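PDB 3IF2: aminotransferase from Psychrobacter arcticus 273-4, which probably transfers amino groups with the help of pyridoxal 5'-phosphate, perhaps acting as a valine–pyruvate transaminase. Local coordinates for residues N221-D225 against I256-H261; M250-N254 against I325-D330. One frame throughout, in Å; residues are numbered along the deposited sequence.

Interaction 1: N221-D225 against I256-H261; sequences NVLTD and IYSDAH
Asp225 and His261 make the polar end of this contact. From Asp225 CB, which points toward 256-261, the chain reaches CG, 3.6 Å from His261 N, and there divides. OD1 takes the backbone N-H of His261 at 2.9 Å through its syn lone pair, with a fairly straight N-H...O angle of 151°. The same oxygen also touches Ala260 CA. OD2 turns over one face of the imidazole and lies 3.1 Å from His261 ND1. The angle there is poor and the carboxylate and ring planes are only 23° apart, so this is an approach over the ring face and not a hydrogen bond. Asp259 OD2 lies 4.5 Å from Asp225 OD2; two like charges so close would probably be unfavourable, and the salt bridge from Asp225 OD1 to Arg214 probably offsets part of this.

The other end is mostly apolar. Val222 CB packs against Ser258 OG at 3.9 Å, and the valine methyls divide: CG1, anti to the backbone N (chi1 175°), is 4.3 Å from Ala260 CB, while CG2 is 4.4 Å from Ile256 CG2.

Arg214 also binds the carbonyls of Leu223 and His261, and Glu363 binds the backbone of both Val222 and Tyr257, so both residues bridge the two loops. The loops follow neighbouring parallel strands, 207-213 and 242-245, of the large sheet; 221-225 leads into helix 225-237 of the beta-alpha-beta crossover between them, with Thr224 as its N-cap.

Interaction 2: M250-N254 against I325-D330; sequences MPFPN and IKQLSD
Phe252 holds CG between its backbone N and carbonyl carbon: chi1 50° swings the ring toward the helix, and a nearly perpendicular chi2 turns a face to Ile325, which extends CG1 anti to its own N and lays CD1 on that face. The methyl carbon stands 3.7 Å from the ring centroid and 9° off the normal, a CH-pi contact almost exactly over the centre.

One helical turn on, Ser329 fits against the loop backbone: its CB is 3.3 Å from Pro253 O, and its OG is 3.3 Å from Phe252 CB. The hydroxyl is satisfied within the helix, donating to Ile325 O at 2.8 Å. That carbonyl also receives Ser329 N, and the two donors arrive from opposite faces of its plane.

At the more open end, Asn254 ND2 gives a weak hydrogen bond to Asp330 OD1 at 2.6 Å, bent to 128°, with the amide and carboxylate planes steeply inclined. Asp330 OD2 is used separately, in a salt bridge 3.5 Å from Lys326 NZ.

Cis peptides precede both Pro251 and Pro253 in this loop, and the Pro253 side chain lies about 4 Å from that of Lys276, a residue of the pyridoxal 5'-phosphate binding site. The chemistry implies attachment mainly by van der Waals packing, since the serine hydroxyl is used inside the helix and the bond across the contact is weak; the lysine Lys326 probably offsets the charge of Asp330.

The segments alternate along the chain, in the order 221-225, 250-254, 256-261, 325-330, and the two contact centres lie about 15 Å apart. Residues 250-254 and 256-261 belong to one loop, between parallel strands 242-245 and 268-273 of the large sheet. Interaction 1 joins this loop to the one ahead of helix 225-237; interaction 2 joins it to helix 324-351. The two contacts touch through selenomethionine Met250, whose SE is 3.6 Å from Ala260 O and whose CE is 3.8 Å from Ile256 CD1. Tyr248, in the same loop just ahead of Met250, binds pyridoxal 5'-phosphate, so both contacts hold the part of the loop that follows it.

Interaction 1: N221-D225 against I256-H261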
loop_
_atom_site.group_PDB
_atom_site.type_symbol
_atom_site.label_atom_id
_atom_site.label_comp_id
_atom_site.label_asym_id
_atom_site.label_seq_id
_atom_site.Cartn_x
_atom_site.Cartn_y
_atom_site.Cartn_z
ATOM N N ASN A 221 12.309 14.922 -20.345
ATOM C CA ASN A 221 13.035 16.137 -20.010
ATOM C C ASN A 221 13.776 15.997 -18.689
ATOM O O ASN A 221 13.228 15.440 -17.726
ATOM C CB ASN A 221 12.076 17.345 -19.874
ATOM C CG ASN A 221 12.825 18.676 -19.721
ATOM O OD1 ASN A 221 13.693 19.002 -20.527
ATOM N ND2 ASN A 221 12.501 19.430 -18.685
ATOM N N VAL A 222 14.998 16.527 -18.648
ATOM C CA VAL A 222 15.790 16.595 -17.429
ATOM C C VAL A 222 15.957 18.070 -17.117
ATOM O O VAL A 222 16.607 18.797 -17.879
ATOM C CB VAL A 222 17.148 15.879 -17.562
ATOM C CG1 VAL A 222 18.018 16.076 -16.303
ATOM C CG2 VAL A 222 16.907 14.415 -17.812
ATOM N N LEU A 223 15.336 18.513 -16.022
ATOM C CA LEU A 223 15.481 19.890 -15.530
ATOM C C LEU A 223 16.963 20.065 -15.226
ATOM O O LEU A 223 17.577 19.202 -14.624
ATOM C CB LEU A 223 14.626 20.149 -14.280
ATOM C CG LEU A 223 13.101 20.104 -14.473
ATOM C CD1 LEU A 223 12.368 19.918 -13.137
ATOM C CD2 LEU A 223 12.602 21.346 -15.201
ATOM N N THR A 224 17.520 21.182 -15.672
ATOM C CA THR A 224 18.960 21.467 -15.583
ATOM C C THR A 224 19.415 21.732 -14.150
ATOM O O THR A 224 18.629 22.179 -13.311
ATOM C CB THR A 224 19.383 22.695 -16.485
ATOM O OG1 THR A 224 19.012 23.929 -15.864
ATOM C CG2 THR A 224 18.767 22.619 -17.897
ATOM N N ASP A 225 20.690 21.463 -13.885
ATOM C CA ASP A 225 21.297 21.782 -12.582
ATOM C C ASP A 225 20.995 23.230 -12.132
ATOM O O ASP A 225 20.634 23.446 -10.960
ATOM C CB ASP A 225 22.818 21.521 -12.598
ATOM C CG ASP A 225 23.175 20.029 -12.555
ATOM O OD1 ASP A 225 22.300 19.162 -12.254
ATOM O OD2 ASP A 225 24.370 19.725 -12.795
ATOM N N ILE A 256 19.433 8.556 -17.321
ATOM C CA ILE A 256 19.686 9.971 -17.613
ATOM C C ILE A 256 20.833 10.022 -18.602
ATOM O O ILE A 256 21.890 9.486 -18.314
ATOM C CB ILE A 256 20.124 10.778 -16.370
ATOM C CG1 ILE A 256 18.960 10.944 -15.405
ATOM C CG2 ILE A 256 20.585 12.185 -16.760
ATOM C CD1 ILE A 256 19.227 11.960 -14.260
ATOM N N TYR A 257 20.625 10.676 -19.743
ATOM C CA TYR A 257 21.652 10.757 -20.780
ATOM C C TYR A 257 22.292 12.152 -20.912
ATOM O O TYR A 257 23.047 12.361 -21.853
ATOM C CB TYR A 257 21.111 10.309 -22.143
ATOM C CG TYR A 257 20.087 9.180 -22.158
ATOM C CD1 TYR A 257 20.267 7.972 -21.440
ATOM C CD2 TYR A 257 18.955 9.298 -22.988
ATOM C CE1 TYR A 257 19.276 6.937 -21.511
ATOM C CE2 TYR A 257 17.982 8.304 -23.077
ATOM C CZ TYR A 257 18.136 7.138 -22.349
ATOM O OH TYR A 257 17.124 6.227 -22.509
ATOM N N SER A 258 22.001 13.085 -19.998
ATOM C CA SER A 258 22.597 14.431 -20.001
ATOM C C SER A 258 23.167 14.768 -18.621
ATOM O O SER A 258 22.761 14.189 -17.619
ATOM C CB SER A 258 21.578 15.482 -20.463
ATOM O OG SER A 258 20.522 15.636 -19.537
ATOM N N ASP A 259 24.089 15.725 -18.580
ATOM C CA ASP A 259 24.810 16.101 -17.346
ATOM C C ASP A 259 23.869 16.566 -16.215
ATOM O O ASP A 259 23.110 17.490 -16.416
ATOM C CB ASP A 259 25.855 17.198 -17.665
ATOM C CG ASP A 259 26.950 17.307 -16.604
ATOM O OD1 ASP A 259 27.619 16.288 -16.296
ATOM O OD2 ASP A 259 27.189 18.431 -16.113
ATOM N N ALA A 260 23.903 15.903 -15.055
ATOM C CA ALA A 260 23.060 16.267 -13.893
ATOM C C ALA A 260 23.681 15.854 -12.564
ATOM O O ALA A 260 24.484 14.928 -12.521
ATOM C CB ALA A 260 21.665 15.635 -14.023
ATOM N N HIS A 261 23.301 16.547 -11.494
ATOM C CA HIS A 261 23.750 16.224 -10.144
ATOM C C HIS A 261 22.570 15.916 -9.218
ATOM O O HIS A 261 21.551 16.582 -9.288
ATOM C CB HIS A 261 24.611 17.342 -9.572
ATOM C CG HIS A 261 25.858 17.579 -10.352
ATOM N ND1 HIS A 261 26.369 18.842 -10.584
ATOM C CD2 HIS A 261 26.667 16.715 -11.017
ATOM C CE1 HIS A 261 27.468 18.740 -11.312
ATOM N NE2 HIS A 261 27.664 17.461 -11.597
#

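Interaction 2: M250-N254 against I325-D330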
loop_
_atom_site.group_PDB
_atom_site.type_symbol
_atom_site.label_atom_id
_atom_site.label_comp_id
_atom_site.label_asym_id
_atom_site.label_seq_id
_atom_site.Cartn_x
_atom_site.Cartn_y
_atom_site.Cartn_z
HETATM N N MSE A 250 19.050 9.312 -10.991
HETATM C CA MSE A 250 20.234 8.881 -10.251
HETATM C C MSE A 250 19.869 8.517 -8.815
HETATM O O MSE A 250 18.848 9.021 -8.288
HETATM C CB MSE A 250 21.256 10.008 -10.168
HETATM C CG MSE A 250 21.767 10.503 -11.490
HETATM SE SE MSE A 250 22.300 12.333 -11.340
HETATM C CE MSE A 250 20.526 13.110 -10.927
ATOM N N PRO A 251 20.650 7.606 -8.191
ATOM C CA PRO A 251 21.774 6.798 -8.715
ATOM C C PRO A 251 21.320 5.490 -9.420
ATOM O O PRO A 251 22.128 4.855 -10.080
ATOM C CB PRO A 251 22.577 6.462 -7.460
ATOM C CG PRO A 251 21.550 6.520 -6.325
ATOM C CD PRO A 251 20.383 7.324 -6.765
ATOM N N PHE A 252 20.074 5.069 -9.204
ATOM C CA PHE A 252 19.463 3.911 -9.865
ATOM C C PHE A 252 18.017 4.277 -10.157
ATOM O O PHE A 252 17.389 4.883 -9.321
ATOM C CB PHE A 252 19.536 2.619 -9.006
ATOM C CG PHE A 252 19.057 2.780 -7.569
ATOM C CD1 PHE A 252 17.706 2.689 -7.242
ATOM C CD2 PHE A 252 19.972 2.986 -6.543
ATOM C CE1 PHE A 252 17.264 2.856 -5.917
ATOM C CE2 PHE A 252 19.532 3.137 -5.203
ATOM C CZ PHE A 252 18.170 3.076 -4.901
ATOM N N PRO A 253 17.487 3.932 -11.341
ATOM C CA PRO A 253 18.083 3.208 -12.464
ATOM C C PRO A 253 19.025 4.032 -13.339
ATOM O O PRO A 253 19.553 3.482 -14.293
ATOM C CB PRO A 253 16.858 2.730 -13.253
ATOM C CG PRO A 253 15.883 3.827 -13.072
ATOM C CD PRO A 253 16.159 4.445 -11.708
ATOM N N ASN A 254 19.216 5.317 -13.023
ATOM C CA ASN A 254 20.163 6.220 -13.700
ATOM C C ASN A 254 19.909 6.278 -15.195
ATOM O O ASN A 254 20.842 6.196 -15.982
ATOM C CB ASN A 254 21.605 5.776 -13.377
ATOM C CG ASN A 254 22.689 6.827 -13.764
ATOM O OD1 ASN A 254 22.534 8.037 -13.547
ATOM N ND2 ASN A 254 23.801 6.336 -14.312
ATOM N N ILE A 325 23.818 -2.593 -7.576
ATOM C CA ILE A 325 22.609 -1.876 -8.035
ATOM C C ILE A 325 23.005 -0.713 -8.984
ATOM O O ILE A 325 22.356 -0.506 -10.012
ATOM C CB ILE A 325 21.681 -1.431 -6.826
ATOM C CG1 ILE A 325 20.265 -1.102 -7.310
ATOM C CG2 ILE A 325 22.296 -0.298 -6.021
ATOM C CD1 ILE A 325 19.271 -0.733 -6.188
ATOM N N LYS A 326 24.099 -0.021 -8.652
ATOM C CA LYS A 326 24.657 1.069 -9.456
ATOM C C LYS A 326 25.297 0.541 -10.763
ATOM O O LYS A 326 25.079 1.116 -11.840
ATOM C CB LYS A 326 25.685 1.851 -8.621
ATOM C CG LYS A 326 26.029 3.223 -9.152
ATOM C CD LYS A 326 26.970 3.994 -8.198
ATOM C CE LYS A 326 27.107 5.482 -8.572
ATOM N NZ LYS A 326 27.480 5.684 -10.002
ATOM N N GLN A 327 26.054 -0.557 -10.672
ATOM C CA GLN A 327 26.700 -1.165 -11.852
ATOM C C GLN A 327 25.674 -1.715 -12.827
ATOM O O GLN A 327 25.813 -1.547 -14.046
ATOM C CB GLN A 327 27.684 -2.261 -11.474
ATOM C CG GLN A 327 28.809 -1.793 -10.572
ATOM C CD GLN A 327 29.808 -2.897 -10.308
ATOM O OE1 GLN A 327 30.595 -3.257 -11.206
ATOM N NE2 GLN A 327 29.788 -3.452 -9.071
ATOM N N LEU A 328 24.641 -2.348 -12.287
ATOM C CA LEU A 328 23.516 -2.826 -13.067
ATOM C C LEU A 328 22.837 -1.654 -13.847
ATOM O O LEU A 328 22.509 -1.778 -15.024
ATOM C CB LEU A 328 22.499 -3.458 -12.121
ATOM C CG LEU A 328 21.234 -4.068 -12.684
ATOM C CD1 LEU A 328 21.661 -5.280 -13.503
ATOM C CD2 LEU A 328 20.262 -4.441 -11.570
ATOM N N SER A 329 22.638 -0.532 -13.169
ATOM C CA SER A 329 22.017 0.649 -13.764
ATOM C C SER A 329 22.864 1.276 -14.882
ATOM O O SER A 329 22.360 1.564 -15.965
ATOM C CB SER A 329 21.782 1.701 -12.679
ATOM O OG SER A 329 20.896 1.211 -11.702
ATOM N N ASP A 330 24.147 1.444 -14.609
ATOM C CA ASP A 330 25.056 2.069 -15.557
ATOM C C ASP A 330 25.417 1.187 -16.742
ATOM O O ASP A 330 25.492 1.699 -17.859
ATOM C CB ASP A 330 26.356 2.517 -14.865
ATOM C CG ASP A 330 26.118 3.516 -13.736
ATOM O OD1 ASP A 330 25.079 4.187 -13.719
ATOM O OD2 ASP A 330 26.993 3.634 -12.854
#